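Local coordinates for ProQ/FinO domain-containing protein (Neisseria meningitidis, PDB 3MW6), which probably binds RNA as a member of the ProQ/FinO family of RNA chaperones, at residues 78-81 with 82-86; 104-107 with 108-112; 32-35 with 36-40; 70-73 with 74-78; 116-119 with 120-123. All coordinates share one frame; numbering follows the deposited sequence.

Interaction 1 (78-81 with 82-86)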
loop_
_atom_site.group_PDB
_atom_site.type_symbol
_atom_site.label_atom_id
_atom_site.label_comp_id
_atom_site.label_asym_id
_atom_site.label_seq_id
_atom_site.Cartn_x
_atom_site.Cartn_y
_atom_site.Cartn_z
ATOM N N PRO A 78 -9.899 2.244 -6.665
ATOM C CA PRO A 78 -10.401 0.922 -6.285
ATOM C C PRO A 78 -9.662 -0.201 -7.025
ATOM O O PRO A 78 -9.303 -1.226 -6.430
ATOM C CB PRO A 78 -11.872 0.976 -6.717
ATOM C CG PRO A 78 -12.232 2.451 -6.610
ATOM C CD PRO A 78 -10.979 3.188 -7.020
ATOM N N ARG A 79 -9.427 -0.005 -8.312
ATOM C CA ARG A 79 -8.743 -1.025 -9.104
ATOM C C ARG A 79 -7.331 -1.338 -8.568
ATOM O O ARG A 79 -6.893 -2.486 -8.571
ATOM C CB ARG A 79 -8.714 -0.624 -10.578
ATOM C CG ARG A 79 -8.072 -1.655 -11.454
ATOM C CD ARG A 79 -8.295 -1.347 -12.933
ATOM N NE ARG A 79 -7.572 -2.303 -13.761
ATOM C CZ ARG A 79 -7.358 -2.165 -15.064
ATOM N NH1 ARG A 79 -7.814 -1.098 -15.711
ATOM N NH2 ARG A 79 -6.686 -3.101 -15.717
ATOM N N TYR A 80 -6.634 -0.322 -8.072
ATOM C CA TYR A 80 -5.340 -0.546 -7.430
ATOM C C TYR A 80 -5.473 -1.279 -6.087
ATOM O O TYR A 80 -4.774 -2.268 -5.819
ATOM C CB TYR A 80 -4.586 0.768 -7.244
ATOM C CG TYR A 80 -3.166 0.526 -6.809
ATOM C CD1 TYR A 80 -2.254 -0.040 -7.683
ATOM C CD2 TYR A 80 -2.741 0.834 -5.518
ATOM C CE1 TYR A 80 -0.947 -0.290 -7.302
ATOM C CE2 TYR A 80 -1.416 0.584 -5.127
ATOM C CZ TYR A 80 -0.530 0.018 -6.032
ATOM O OH TYR A 80 0.782 -0.236 -5.681
ATOM N N LEU A 81 -6.378 -0.809 -5.242
ATOM C CA LEU A 81 -6.617 -1.494 -3.973
ATOM C C LEU A 81 -6.993 -2.953 -4.216
ATOM O O LEU A 81 -6.580 -3.861 -3.488
ATOM C CB LEU A 81 -7.734 -0.792 -3.196
ATOM C CG LEU A 81 -7.407 0.651 -2.824
ATOM C CD1 LEU A 81 -8.581 1.330 -2.124
ATOM C CD2 LEU A 81 -6.184 0.656 -1.932
ATOM N N LYS A 82 -7.801 -3.174 -5.240
ATOM C CA LYS A 82 -8.236 -4.521 -5.587
ATOM C C LYS A 82 -7.014 -5.369 -5.996
ATOM O O LYS A 82 -6.945 -6.555 -5.693
ATOM C CB LYS A 82 -9.275 -4.442 -6.708
ATOM C CG LYS A 82 -10.070 -5.681 -6.937
ATOM C CD LYS A 82 -11.411 -5.330 -7.582
ATOM C CE LYS A 82 -11.244 -4.544 -8.879
ATOM N NZ LYS A 82 -10.727 -5.382 -10.009
ATOM N N ALA A 83 -6.034 -4.732 -6.625
ATOM C CA ALA A 83 -4.796 -5.407 -7.019
ATOM C C ALA A 83 -4.009 -5.753 -5.768
ATOM O O ALA A 83 -3.399 -6.811 -5.681
ATOM C CB ALA A 83 -3.944 -4.507 -7.947
ATOM N N LEU A 84 -4.014 -4.854 -4.794
ATOM C CA LEU A 84 -3.301 -5.131 -3.555
ATOM C C LEU A 84 -3.994 -6.267 -2.812
ATOM O O LEU A 84 -3.343 -7.086 -2.166
ATOM C CB LEU A 84 -3.248 -3.890 -2.664
ATOM C CG LEU A 84 -2.417 -2.700 -3.104
ATOM C CD1 LEU A 84 -2.426 -1.697 -1.962
ATOM C CD2 LEU A 84 -0.987 -3.111 -3.430
ATOM N N ALA A 85 -5.318 -6.321 -2.896
ATOM C CA ALA A 85 -6.063 -7.423 -2.273
ATOM C C ALA A 85 -5.740 -8.748 -2.947
ATOM O O ALA A 85 -5.806 -9.823 -2.325
ATOM C CB ALA A 85 -7.547 -7.170 -2.374
ATOM N N ARG A 86 -5.446 -8.681 -4.242
ATOM C CA ARG A 86 -5.103 -9.894 -4.984
ATOM C C ARG A 86 -3.761 -10.389 -4.470
ATOM O O ARG A 86 -3.572 -11.582 -4.304
ATOM C CB ARG A 86 -5.074 -9.641 -6.500
ATOM C CG ARG A 86 -4.703 -10.869 -7.323
ATOM C CD ARG A 86 -4.691 -10.542 -8.832
ATOM N NE ARG A 86 -3.947 -11.549 -9.574
ATOM C CZ ARG A 86 -3.773 -11.535 -10.892
ATOM N NH1 ARG A 86 -4.296 -10.564 -11.624
ATOM N NH2 ARG A 86 -3.069 -12.496 -11.481
#

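Interaction 2 (104-107 with 108-112)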
loop_
_atom_site.group_PDB
_atom_site.type_symbol
_atom_site.label_atom_id
_atom_site.label_comp_id
_atom_site.label_asym_id
_atom_site.label_seq_id
_atom_site.Cartn_x
_atom_site.Cartn_y
_atom_site.Cartn_z
ATOM N N GLU A 104 -0.047 -7.961 5.700
ATOM C CA GLU A 104 -0.744 -6.819 6.295
ATOM C C GLU A 104 -1.320 -5.873 5.243
ATOM O O GLU A 104 -2.468 -5.440 5.355
ATOM C CB GLU A 104 0.156 -6.055 7.304
ATOM C CG GLU A 104 -0.241 -4.582 7.501
ATOM C CD GLU A 104 0.814 -3.746 8.273
ATOM O OE1 GLU A 104 1.224 -4.143 9.380
ATOM O OE2 GLU A 104 1.217 -2.678 7.773
ATOM N N GLU A 105 -0.540 -5.529 4.224
ATOM C CA GLU A 105 -1.063 -4.646 3.186
ATOM C C GLU A 105 -2.254 -5.339 2.520
ATOM O O GLU A 105 -3.273 -4.719 2.220
ATOM C CB GLU A 105 0.005 -4.318 2.144
ATOM C CG GLU A 105 1.279 -3.711 2.731
ATOM C CD GLU A 105 2.487 -3.721 1.764
ATOM O OE1 GLU A 105 2.552 -4.578 0.857
ATOM O OE2 GLU A 105 3.393 -2.873 1.930
ATOM N N GLN A 106 -2.123 -6.637 2.300
ATOM C CA GLN A 106 -3.160 -7.391 1.590
ATOM C C GLN A 106 -4.476 -7.412 2.379
ATOM O O GLN A 106 -5.542 -7.183 1.804
ATOM C CB GLN A 106 -2.671 -8.817 1.290
ATOM C CG GLN A 106 -3.643 -9.660 0.488
ATOM C CD GLN A 106 -3.029 -10.973 0.046
ATOM O OE1 GLN A 106 -2.144 -11.527 0.723
ATOM N NE2 GLN A 106 -3.490 -11.484 -1.108
ATOM N N ALA A 107 -4.393 -7.657 3.693
ATOM C CA ALA A 107 -5.583 -7.711 4.550
ATOM C C ALA A 107 -6.303 -6.370 4.610
ATOM O O ALA A 107 -7.530 -6.312 4.631
ATOM C CB ALA A 107 -5.228 -8.184 5.973
ATOM N N ILE A 108 -5.540 -5.289 4.631
ATOM C CA ILE A 108 -6.132 -3.967 4.723
ATOM C C ILE A 108 -6.878 -3.640 3.437
ATOM O O ILE A 108 -7.958 -3.054 3.466
ATOM C CB ILE A 108 -5.066 -2.896 5.008
ATOM C CG1 ILE A 108 -4.641 -2.948 6.478
ATOM C CG2 ILE A 108 -5.577 -1.504 4.666
ATOM C CD1 ILE A 108 -3.261 -2.335 6.725
ATOM N N ALA A 109 -6.303 -4.020 2.303
ATOM C CA ALA A 109 -6.952 -3.747 1.028
ATOM C C ALA A 109 -8.207 -4.607 0.902
ATOM O O ALA A 109 -9.249 -4.134 0.447
ATOM C CB ALA A 109 -5.996 -3.979 -0.147
ATOM N N GLN A 110 -8.101 -5.856 1.349
ATOM C CA GLN A 110 -9.197 -6.812 1.308
ATOM C C GLN A 110 -10.436 -6.363 2.062
ATOM O O GLN A 110 -11.553 -6.698 1.671
ATOM C CB GLN A 110 -8.743 -8.138 1.899
ATOM C CG GLN A 110 -8.818 -9.294 0.943
ATOM C CD GLN A 110 -7.881 -10.412 1.343
ATOM O OE1 GLN A 110 -7.757 -10.745 2.526
ATOM N NE2 GLN A 110 -7.201 -10.991 0.362
ATOM N N ASN A 111 -10.232 -5.637 3.160
ATOM C CA ASN A 111 -11.330 -5.205 4.023
ATOM C C ASN A 111 -11.748 -3.798 3.673
ATOM O O ASN A 111 -12.666 -3.256 4.273
ATOM C CB ASN A 111 -10.936 -5.269 5.505
ATOM C CG ASN A 111 -10.483 -6.667 5.938
ATOM O OD1 ASN A 111 -10.984 -7.675 5.441
ATOM N ND2 ASN A 111 -9.532 -6.725 6.867
ATOM N N HIS A 112 -11.070 -3.205 2.694
ATOM C CA HIS A 112 -11.396 -1.852 2.295
ATOM C C HIS A 112 -12.760 -1.848 1.641
ATOM O O HIS A 112 -13.027 -2.659 0.758
ATOM C CB HIS A 112 -10.359 -1.319 1.332
ATOM C CG HIS A 112 -10.289 0.175 1.257
ATOM N ND1 HIS A 112 -11.265 0.938 0.651
ATOM C CD2 HIS A 112 -9.323 1.043 1.650
ATOM C CE1 HIS A 112 -10.909 2.211 0.681
ATOM N NE2 HIS A 112 -9.734 2.302 1.280
#

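Interaction 3 (32-35 with 36-40)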
loop_
_atom_site.group_PDB
_atom_site.type_symbol
_atom_site.label_atom_id
_atom_site.label_comp_id
_atom_site.label_asym_id
_atom_site.label_seq_id
_atom_site.Cartn_x
_atom_site.Cartn_y
_atom_site.Cartn_z
ATOM N N ASP A 32 -1.379 10.489 -18.904
ATOM C CA ASP A 32 -1.393 9.892 -20.250
ATOM C C ASP A 32 -0.028 9.302 -20.596
ATOM O O ASP A 32 0.068 8.185 -21.099
ATOM C CB ASP A 32 -1.811 10.911 -21.316
ATOM C CG ASP A 32 -3.261 11.355 -21.174
ATOM O OD1 ASP A 32 -4.023 10.748 -20.377
ATOM O OD2 ASP A 32 -3.636 12.325 -21.867
ATOM N N HIS A 33 1.038 10.036 -20.310
ATOM C CA HIS A 33 2.361 9.474 -20.534
ATOM C C HIS A 33 2.512 8.140 -19.799
ATOM O O HIS A 33 2.844 7.126 -20.393
ATOM C CB HIS A 33 3.478 10.443 -20.117
ATOM C CG HIS A 33 4.851 9.888 -20.340
ATOM N ND1 HIS A 33 5.533 10.047 -21.525
ATOM C CD2 HIS A 33 5.644 9.122 -19.552
ATOM C CE1 HIS A 33 6.696 9.425 -21.451
ATOM N NE2 HIS A 33 6.790 8.858 -20.263
ATOM N N ILE A 34 2.240 8.148 -18.501
ATOM C CA ILE A 34 2.485 6.986 -17.652
ATOM C C ILE A 34 1.620 5.773 -17.996
ATOM O O ILE A 34 2.120 4.647 -18.061
ATOM C CB ILE A 34 2.318 7.357 -16.155
ATOM C CG1 ILE A 34 3.623 7.950 -15.611
ATOM C CG2 ILE A 34 1.890 6.164 -15.352
ATOM C CD1 ILE A 34 3.434 8.726 -14.329
ATOM N N TYR A 35 0.323 5.983 -18.190
ATOM C CA TYR A 35 -0.556 4.866 -18.526
ATOM C C TYR A 35 -0.312 4.374 -19.946
ATOM O O TYR A 35 -0.631 3.235 -20.267
ATOM C CB TYR A 35 -2.034 5.246 -18.372
ATOM C CG TYR A 35 -2.504 5.298 -16.944
ATOM C CD1 TYR A 35 -2.829 6.509 -16.349
ATOM C CD2 TYR A 35 -2.618 4.140 -16.188
ATOM C CE1 TYR A 35 -3.264 6.574 -15.043
ATOM C CE2 TYR A 35 -3.055 4.197 -14.879
ATOM C CZ TYR A 35 -3.373 5.423 -14.314
ATOM O OH TYR A 35 -3.802 5.499 -13.014
ATOM N N GLY A 36 0.243 5.244 -20.787
ATOM C CA GLY A 36 0.520 4.911 -22.175
ATOM C C GLY A 36 1.817 4.138 -22.306
ATOM O O GLY A 36 1.889 3.165 -23.047
ATOM N N LYS A 37 2.832 4.546 -21.555
ATOM C CA LYS A 37 4.153 3.944 -21.674
ATOM C C LYS A 37 4.405 2.726 -20.778
ATOM O O LYS A 37 5.107 1.799 -21.176
ATOM C CB LYS A 37 5.238 4.991 -21.420
ATOM C CG LYS A 37 6.622 4.379 -21.322
ATOM C CD LYS A 37 7.699 5.439 -21.289
ATOM C CE LYS A 37 9.075 4.803 -21.296
ATOM N NZ LYS A 37 10.128 5.813 -21.575
ATOM N N TYR A 38 3.848 2.724 -19.572
ATOM C CA TYR A 38 4.222 1.714 -18.581
ATOM C C TYR A 38 3.126 0.704 -18.346
ATOM O O TYR A 38 2.072 1.046 -17.827
ATOM C CB TYR A 38 4.601 2.372 -17.243
ATOM C CG TYR A 38 5.817 3.240 -17.346
ATOM C CD1 TYR A 38 5.719 4.615 -17.210
ATOM C CD2 TYR A 38 7.068 2.692 -17.624
ATOM C CE1 TYR A 38 6.837 5.424 -17.321
ATOM C CE2 TYR A 38 8.192 3.496 -17.738
ATOM C CZ TYR A 38 8.063 4.861 -17.579
ATOM O OH TYR A 38 9.155 5.678 -17.688
ATOM N N ASP A 39 3.390 -0.550 -18.697
ATOM C CA ASP A 39 2.427 -1.616 -18.467
ATOM C C ASP A 39 2.062 -1.834 -16.986
ATOM O O ASP A 39 0.922 -2.178 -16.685
ATOM C CB ASP A 39 2.892 -2.921 -19.119
ATOM C CG ASP A 39 2.423 -3.047 -20.560
ATOM O OD1 ASP A 39 1.510 -3.866 -20.816
ATOM O OD2 ASP A 39 2.948 -2.313 -21.431
ATOM N N VAL A 40 3.000 -1.650 -16.060
ATOM C CA VAL A 40 2.640 -1.838 -14.649
ATOM C C VAL A 40 1.533 -0.869 -14.237
ATOM O O VAL A 40 0.690 -1.198 -13.415
ATOM C CB VAL A 40 3.833 -1.714 -13.684
ATOM C CG1 VAL A 40 4.839 -2.822 -13.949
ATOM C CG2 VAL A 40 4.475 -0.331 -13.788
#

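Interaction 4 (70-73 with 74-78)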
loop_
_atom_site.group_PDB
_atom_site.type_symbol
_atom_site.label_atom_id
_atom_site.label_comp_id
_atom_site.label_asym_id
_atom_site.label_seq_id
_atom_site.Cartn_x
_atom_site.Cartn_y
_atom_site.Cartn_z
ATOM N N VAL A 70 -0.094 12.440 -9.391
ATOM C CA VAL A 70 -0.645 11.439 -10.313
ATOM C C VAL A 70 -0.487 10.035 -9.731
ATOM O O VAL A 70 -1.426 9.243 -9.701
ATOM C CB VAL A 70 0.027 11.519 -11.692
ATOM C CG1 VAL A 70 -0.422 10.344 -12.578
ATOM C CG2 VAL A 70 -0.302 12.855 -12.347
ATOM N N LEU A 71 0.703 9.753 -9.226
ATOM C CA LEU A 71 0.941 8.504 -8.549
ATOM C C LEU A 71 -0.041 8.281 -7.388
ATOM O O LEU A 71 -0.572 7.168 -7.234
ATOM C CB LEU A 71 2.386 8.429 -8.070
ATOM C CG LEU A 71 2.638 7.156 -7.276
ATOM C CD1 LEU A 71 2.386 5.896 -8.162
ATOM C CD2 LEU A 71 4.036 7.165 -6.695
ATOM N N ALA A 72 -0.298 9.319 -6.586
ATOM C CA ALA A 72 -1.181 9.157 -5.423
ATOM C C ALA A 72 -2.634 8.957 -5.852
ATOM O O ALA A 72 -3.365 8.182 -5.234
ATOM C CB ALA A 72 -1.056 10.348 -4.424
ATOM N N ASN A 73 -3.048 9.655 -6.907
ATOM C CA ASN A 73 -4.340 9.397 -7.547
ATOM C C ASN A 73 -4.472 7.942 -7.986
ATOM O O ASN A 73 -5.523 7.313 -7.835
ATOM C CB ASN A 73 -4.508 10.278 -8.784
ATOM C CG ASN A 73 -5.078 11.645 -8.459
ATOM O OD1 ASN A 73 -6.082 11.754 -7.759
ATOM N ND2 ASN A 73 -4.454 12.696 -8.990
ATOM N N HIS A 74 -3.398 7.412 -8.552
ATOM C CA HIS A 74 -3.436 6.063 -9.085
ATOM C C HIS A 74 -3.601 5.052 -7.954
ATOM O O HIS A 74 -4.412 4.147 -8.041
ATOM C CB HIS A 74 -2.168 5.784 -9.877
ATOM C CG HIS A 74 -2.018 4.358 -10.284
ATOM N ND1 HIS A 74 -2.486 3.874 -11.489
ATOM C CD2 HIS A 74 -1.442 3.309 -9.653
ATOM C CE1 HIS A 74 -2.203 2.589 -11.580
ATOM N NE2 HIS A 74 -1.566 2.223 -10.482
ATOM N N CYS A 75 -2.853 5.221 -6.875
ATOM C CA CYS A 75 -2.927 4.276 -5.762
ATOM C C CYS A 75 -4.199 4.358 -4.927
ATOM O O CYS A 75 -4.429 3.498 -4.076
ATOM C CB CYS A 75 -1.682 4.398 -4.876
ATOM S SG CYS A 75 -0.169 3.910 -5.808
ATOM N N ARG A 76 -5.024 5.379 -5.174
ATOM C CA ARG A 76 -6.286 5.557 -4.449
ATOM C C ARG A 76 -7.430 4.865 -5.170
ATOM O O ARG A 76 -8.484 4.611 -4.581
ATOM C CB ARG A 76 -6.628 7.040 -4.294
ATOM C CG ARG A 76 -6.192 7.642 -2.978
ATOM C CD ARG A 76 -6.781 9.030 -2.767
ATOM N NE ARG A 76 -5.764 10.068 -2.866
ATOM C CZ ARG A 76 -5.599 10.844 -3.930
ATOM N NH1 ARG A 76 -4.639 11.756 -3.939
ATOM N NH2 ARG A 76 -6.401 10.712 -4.983
ATOM N N ARG A 77 -7.228 4.574 -6.451
ATOM C CA ARG A 77 -8.274 3.949 -7.236
ATOM C C ARG A 77 -8.604 2.564 -6.704
ATOM O O ARG A 77 -7.723 1.812 -6.305
ATOM C CB ARG A 77 -7.885 3.906 -8.717
ATOM C CG ARG A 77 -7.646 5.299 -9.278
ATOM C CD ARG A 77 -7.213 5.289 -10.718
ATOM N NE ARG A 77 -8.208 4.665 -11.581
ATOM C CZ ARG A 77 -8.125 4.623 -12.909
ATOM N NH1 ARG A 77 -7.088 5.186 -13.531
ATOM N NH2 ARG A 77 -9.079 4.022 -13.616
ATOM N N PRO A 78 -9.899 2.244 -6.665
ATOM C CA PRO A 78 -10.401 0.922 -6.285
ATOM C C PRO A 78 -9.662 -0.201 -7.025
ATOM O O PRO A 78 -9.303 -1.226 -6.430
ATOM C CB PRO A 78 -11.872 0.976 -6.717
ATOM C CG PRO A 78 -12.232 2.451 -6.610
ATOM C CD PRO A 78 -10.979 3.188 -7.020
#

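Interaction 5 (116-119 with 120-123)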
loop_
_atom_site.group_PDB
_atom_site.type_symbol
_atom_site.label_atom_id
_atom_site.label_comp_id
_atom_site.label_asym_id
_atom_site.label_seq_id
_atom_site.Cartn_x
_atom_site.Cartn_y
_atom_site.Cartn_z
ATOM N N GLN A 116 -14.579 -4.201 -1.250
ATOM C CA GLN A 116 -15.808 -4.958 -1.009
ATOM C C GLN A 116 -16.823 -4.691 -2.114
ATOM O O GLN A 116 -17.459 -5.610 -2.628
ATOM C CB GLN A 116 -16.425 -4.597 0.344
ATOM C CG GLN A 116 -15.516 -4.813 1.535
ATOM C CD GLN A 116 -15.177 -6.267 1.751
ATOM O OE1 GLN A 116 -15.491 -6.835 2.796
ATOM N NE2 GLN A 116 -14.530 -6.882 0.765
ATOM N N GLN A 117 -16.973 -3.419 -2.463
ATOM C CA GLN A 117 -17.752 -3.025 -3.625
ATOM C C GLN A 117 -17.167 -3.621 -4.917
ATOM O O GLN A 117 -17.826 -4.413 -5.587
ATOM C CB GLN A 117 -17.818 -1.499 -3.731
ATOM C CG GLN A 117 -18.842 -1.016 -4.731
ATOM C CD GLN A 117 -18.929 0.492 -4.802
ATOM O OE1 GLN A 117 -17.947 1.196 -4.582
ATOM N NE2 GLN A 117 -20.115 0.997 -5.122
ATOM N N ALA A 118 -15.930 -3.249 -5.248
ATOM C CA ALA A 118 -15.291 -3.658 -6.512
ATOM C C ALA A 118 -15.259 -5.165 -6.784
ATOM O O ALA A 118 -15.422 -5.590 -7.927
ATOM C CB ALA A 118 -13.876 -3.069 -6.629
ATOM N N LEU A 119 -15.024 -5.968 -5.748
ATOM C CA LEU A 119 -15.021 -7.426 -5.892
ATOM C C LEU A 119 -16.419 -7.950 -6.191
ATOM O O LEU A 119 -16.576 -8.912 -6.948
ATOM C CB LEU A 119 -14.459 -8.105 -4.639
ATOM C CG LEU A 119 -13.030 -8.651 -4.741
ATOM C CD1 LEU A 119 -12.145 -7.702 -5.503
ATOM C CD2 LEU A 119 -12.445 -8.930 -3.364
ATOM N N GLN A 120 -17.428 -7.318 -5.590
ATOM C CA GLN A 120 -18.825 -7.665 -5.841
ATOM C C GLN A 120 -19.270 -7.308 -7.266
ATOM O O GLN A 120 -20.045 -8.041 -7.897
ATOM C CB GLN A 120 -19.740 -6.972 -4.836
ATOM C CG GLN A 120 -19.766 -7.609 -3.471
ATOM C CD GLN A 120 -20.985 -7.176 -2.683
ATOM O OE1 GLN A 120 -21.316 -7.763 -1.653
ATOM N NE2 GLN A 120 -21.671 -6.149 -3.176
ATOM N N GLN A 121 -18.788 -6.168 -7.757
ATOM C CA GLN A 121 -19.075 -5.739 -9.120
ATOM C C GLN A 121 -18.418 -6.685 -10.122
ATOM O O GLN A 121 -19.076 -7.197 -11.022
ATOM C CB GLN A 121 -18.595 -4.301 -9.343
ATOM C CG GLN A 121 -19.364 -3.259 -8.533
ATOM C CD GLN A 121 -18.728 -1.880 -8.585
ATOM O OE1 GLN A 121 -17.523 -1.744 -8.786
ATOM N NE2 GLN A 121 -19.539 -0.848 -8.391
ATOM N N GLN A 122 -17.120 -6.918 -9.938
ATOM C CA GLN A 122 -16.329 -7.795 -10.804
ATOM C C GLN A 122 -16.950 -9.182 -11.037
ATOM O O GLN A 122 -16.891 -9.719 -12.145
ATOM C CB GLN A 122 -14.914 -7.934 -10.229
ATOM C CG GLN A 122 -13.989 -8.844 -11.008
ATOM C CD GLN A 122 -12.555 -8.749 -10.523
ATOM O OE1 GLN A 122 -11.866 -7.764 -10.789
ATOM N NE2 GLN A 122 -12.099 -9.771 -9.801
ATOM N N SER A 123 -17.543 -9.754 -9.993
ATOM C CA SER A 123 -18.162 -11.075 -10.083
ATOM C C SER A 123 -19.578 -11.031 -10.667
ATOM O O SER A 123 -20.078 -12.038 -11.180
ATOM C CB SER A 123 -18.181 -11.743 -8.709
ATOM O OG SER A 123 -18.752 -10.883 -7.737
#

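Interaction 1 (78-81 with 82-86)
Tyr-80 turns its ring away from its own backbone N (chi1 -170°), beside the carbonyl carbon, while Leu-84 sets CG beside its backbone N (chi1 -68°). The two side chains therefore meet one turn apart on helix 78-86 of the ProQ/FinO domain. Tyr-80 CE2 lies 4.0 Å from Leu-84 CG, and the leucine comes obliquely to the ring. Leu-81 CD2 approaches Leu-84 CD1 more loosely, at 4.4 Å. Together these three side chains form an apolar strip along the helix, and Leu-81 and Leu-84 both pack on Ile-108 of the second subunit. The Tyr-80 hydroxyl is hydrogen-bonded to Leu-47 N and to Glu-104 OE1 of the second subunit. The strip is thus part of the dimer contact.

The backbone carries regular i to i+4 bonds. Leu-84 N donates to Tyr-80 O at 2.9 Å, and Ala-85 N to Leu-81 O at 2.8 Å. Ala-83 N reaches Arg-79 O at 3.1 Å, from above the carbonyl plane.

Lys-82 leaves the helix on another side. Its chain bends at the last two torsions, and NZ is hydrogen-bonded to Gln-122 OE1 of helix 113-124. Arg-79 NE and Lys-82 NZ stay 5.8 Å apart, without contact. The shortest of the bonds across the two segments is at the start of the helix, where Lys-82 N donates to Pro-78 O at 2.7 Å.

Interaction 2 (104-107 with 108-112)
Helix 103-110, almost from end to end, holds this contact, where Glu-104 lies alongside Ile-108 and Gln-106 alongside Gln-110. In the first pair Glu-104 CG touches Ile-108 CD1 at 3.8 Å. Ile-108 CD1 also comes to 3.5 Å from Glu-104 O. The first torsion of Glu-104 puts CG on the far side from its backbone N (chi1 155°) and so lays it beside Ile-108 CD1. Its carboxylate forms a salt bridge through OE2 with Arg-90 of the second subunit. This side of the helix therefore belongs to the dimer interface of the ProQ/FinO domain, where Tyr-80 and Leu-84 of the second subunit also meet it.

The glutamine pair points the same way on another side. Gln-110 NE2 sits 3.8 Å from Gln-106 CG, and the two amide planes are 37° apart. The amides do not bond to each other. Both NE2 atoms turn to Ala-85 O of helix 78-86, with a weak bond from Gln-110.

Backbone bonds follow, i to i+4. Gln-110 N donates to Gln-106 O at 2.9 Å, and Asn-111 N to Ala-107 O at 3.1 Å with a bent N-H angle of 137°. His-112 then acts as N-cap of the next helix, its ND1 accepting from Phe-114 N.

Interaction 3 (32-35 with 36-40)
His-33 O is gripped by two backbone N-H groups. Lys-37 N donates to it at 2.8 Å, nearly in line with the carbonyl bond, and Gly-36 N adds a weak bond at 3.2 Å. Gly-36 N also donates to Asp-32 O at 3.0 Å. Tyr-38 N closes the last turn on Ile-34 O, tilted from the carbonyl plane.

The His-33 and Lys-37 side chains run side by side in the same direction. Each has CG opposite its backbone N (chi1 -180° and 171°), and the lysine is extended. Its CD comes to 3.7 Å from His-33 NE2. That nitrogen is buried here and has no partner in the model. The charged end of Lys-37 stays 4.7 Å away, measured from NZ to His-33 NE2.

The CD1 side of the Tyr-38 ring touches Ile-34, with Ile-34 CG1 4.3 Å from Tyr-38 CD1. Lys-37 CG lies over the centre of one face of that ring, 3.9 Å above its plane. Tyr-38 leaves helical geometry after helix 23-37 and is also the N-cap residue of helix 39-42, so the contact marks the break between them. Ile-34 and Tyr-38 pack on Leu-55 of helix 51-58 in the ProQ/FinO domain. Tyr-35 packs on Phe-41 of helix 39-42, and its hydroxyl bonds to His-74 of helix 64-76.

Interaction 4 (70-73 with 74-78)
Polar contact between side chains rests on Asn-73 and Arg-76. Arg-76 NH2 donates to Asn-73 OD1 at 3.0 Å, with an N-H angle of 157°. The oxygen lies at the guanidinium edge, close to its plane, but the donor sits above the plane of the amide carbonyl. The amide and guanidinium planes are 89° apart. Arg-76 reaches this place by bending at chi3 (-110°), which folds the guanidinium back over the preceding turn. Ala-72 O then lies over the centre of one guanidinium face, 3.7 Å from CZ of Arg-76. A carbonyl oxygen on that face should suit the positive charge. Beside the folded group, Ala-72 CB lies 3.9 Å from Arg-76 NH1.

Among the backbone bonds, His-74 N donates to Val-70 O at 2.9 Å and Cys-75 N to Leu-71 O at 3.0 Å. Arg-76 N makes a weak bond to Asn-73 O at 3.3 Å. This i to i+3 bond lies in the C-terminal part of helix 64-76, one of the helices of the ProQ/FinO domain. Arg-77 follows it as N-cap residue of helix 78-86. A carbon-to-oxygen approach brings Arg-77 CG to 3.3 Å from Asn-73 O.

Apolar contact is smaller. Leu-71 CD1 touches Cys-75 SG at 4.0 Å.

His-74 faces other parts of the fold: it stacks with Phe-44 and meets Phe-41 edge-to-face, while Tyr-35 is its polar partner. Val-70 packs on Thr-27, Ile-30 and Ala-31 of helix 23-37.

Interaction 5 (116-119 with 120-123)
Gln-117 and Gln-121 meet one turn apart through their side chains, which are set by different first torsions. Gln-117 has CG opposite its backbone N (chi1 -168°). Gln-121 has CG beside its backbone N (chi1 -67°). Both chains are extended beyond CG, and they cross at a slant. Gln-121 NE2 comes to 3.7 Å from Gln-117 CG, and the two NE2 atoms are 3.8 Å apart. The amide planes differ by 25°. No bond joins the two amides; the contact is mainly Gln-121 NE2 against the CG end of Gln-117. The amide oxygen of Gln-121 turns instead toward the backbone, with OE1 at 3.7 Å from Ala-118 CA.

Gln-120 lays its aliphatic part against the preceding turn, with CG at 3.2 Å from Gln-116 O. Ser-123 folds its hydroxyl back over the helix. Its OG lies 3.0 Å from Leu-119 O and also near Gln-120 O.

The backbone beneath is helical. Gln-122 N donates nearly straight to Ala-118 O at 2.9 Å, and Gln-121 N donates to Gln-117 O at 3.0 Å.

On the inner side Ala-118 and Leu-119 pack on Lys-82, which also holds the Gln-122 amide. The whole is a largely exposed, glutamine-rich turn of helix 113-124, which lies against helix 78-86 of the ProQ/FinO domain.

How the interactions relate
From the N terminus the order is interaction 3, 4, 1, 2, 5. Each is local to its own stretch, so none closes a long loop and none nests or crosses. Interactions 4 and 1 share Pro-78, the first residue of helix 78-86, which follows helix 64-76. Interaction 3 joins interaction 4 through the Tyr-35 hydroxyl and His-74, tying helix 23-37 to helix 64-76. Interaction 1 touches both C-terminal contacts: Ala-85 O meets the glutamines of interaction 2, and Lys-82 meets interaction 5. Interactions 2 and 5 lie on successive helices and touch at Gln-110 and Gln-116. Interactions 1, 2 and 4 also reach the second subunit.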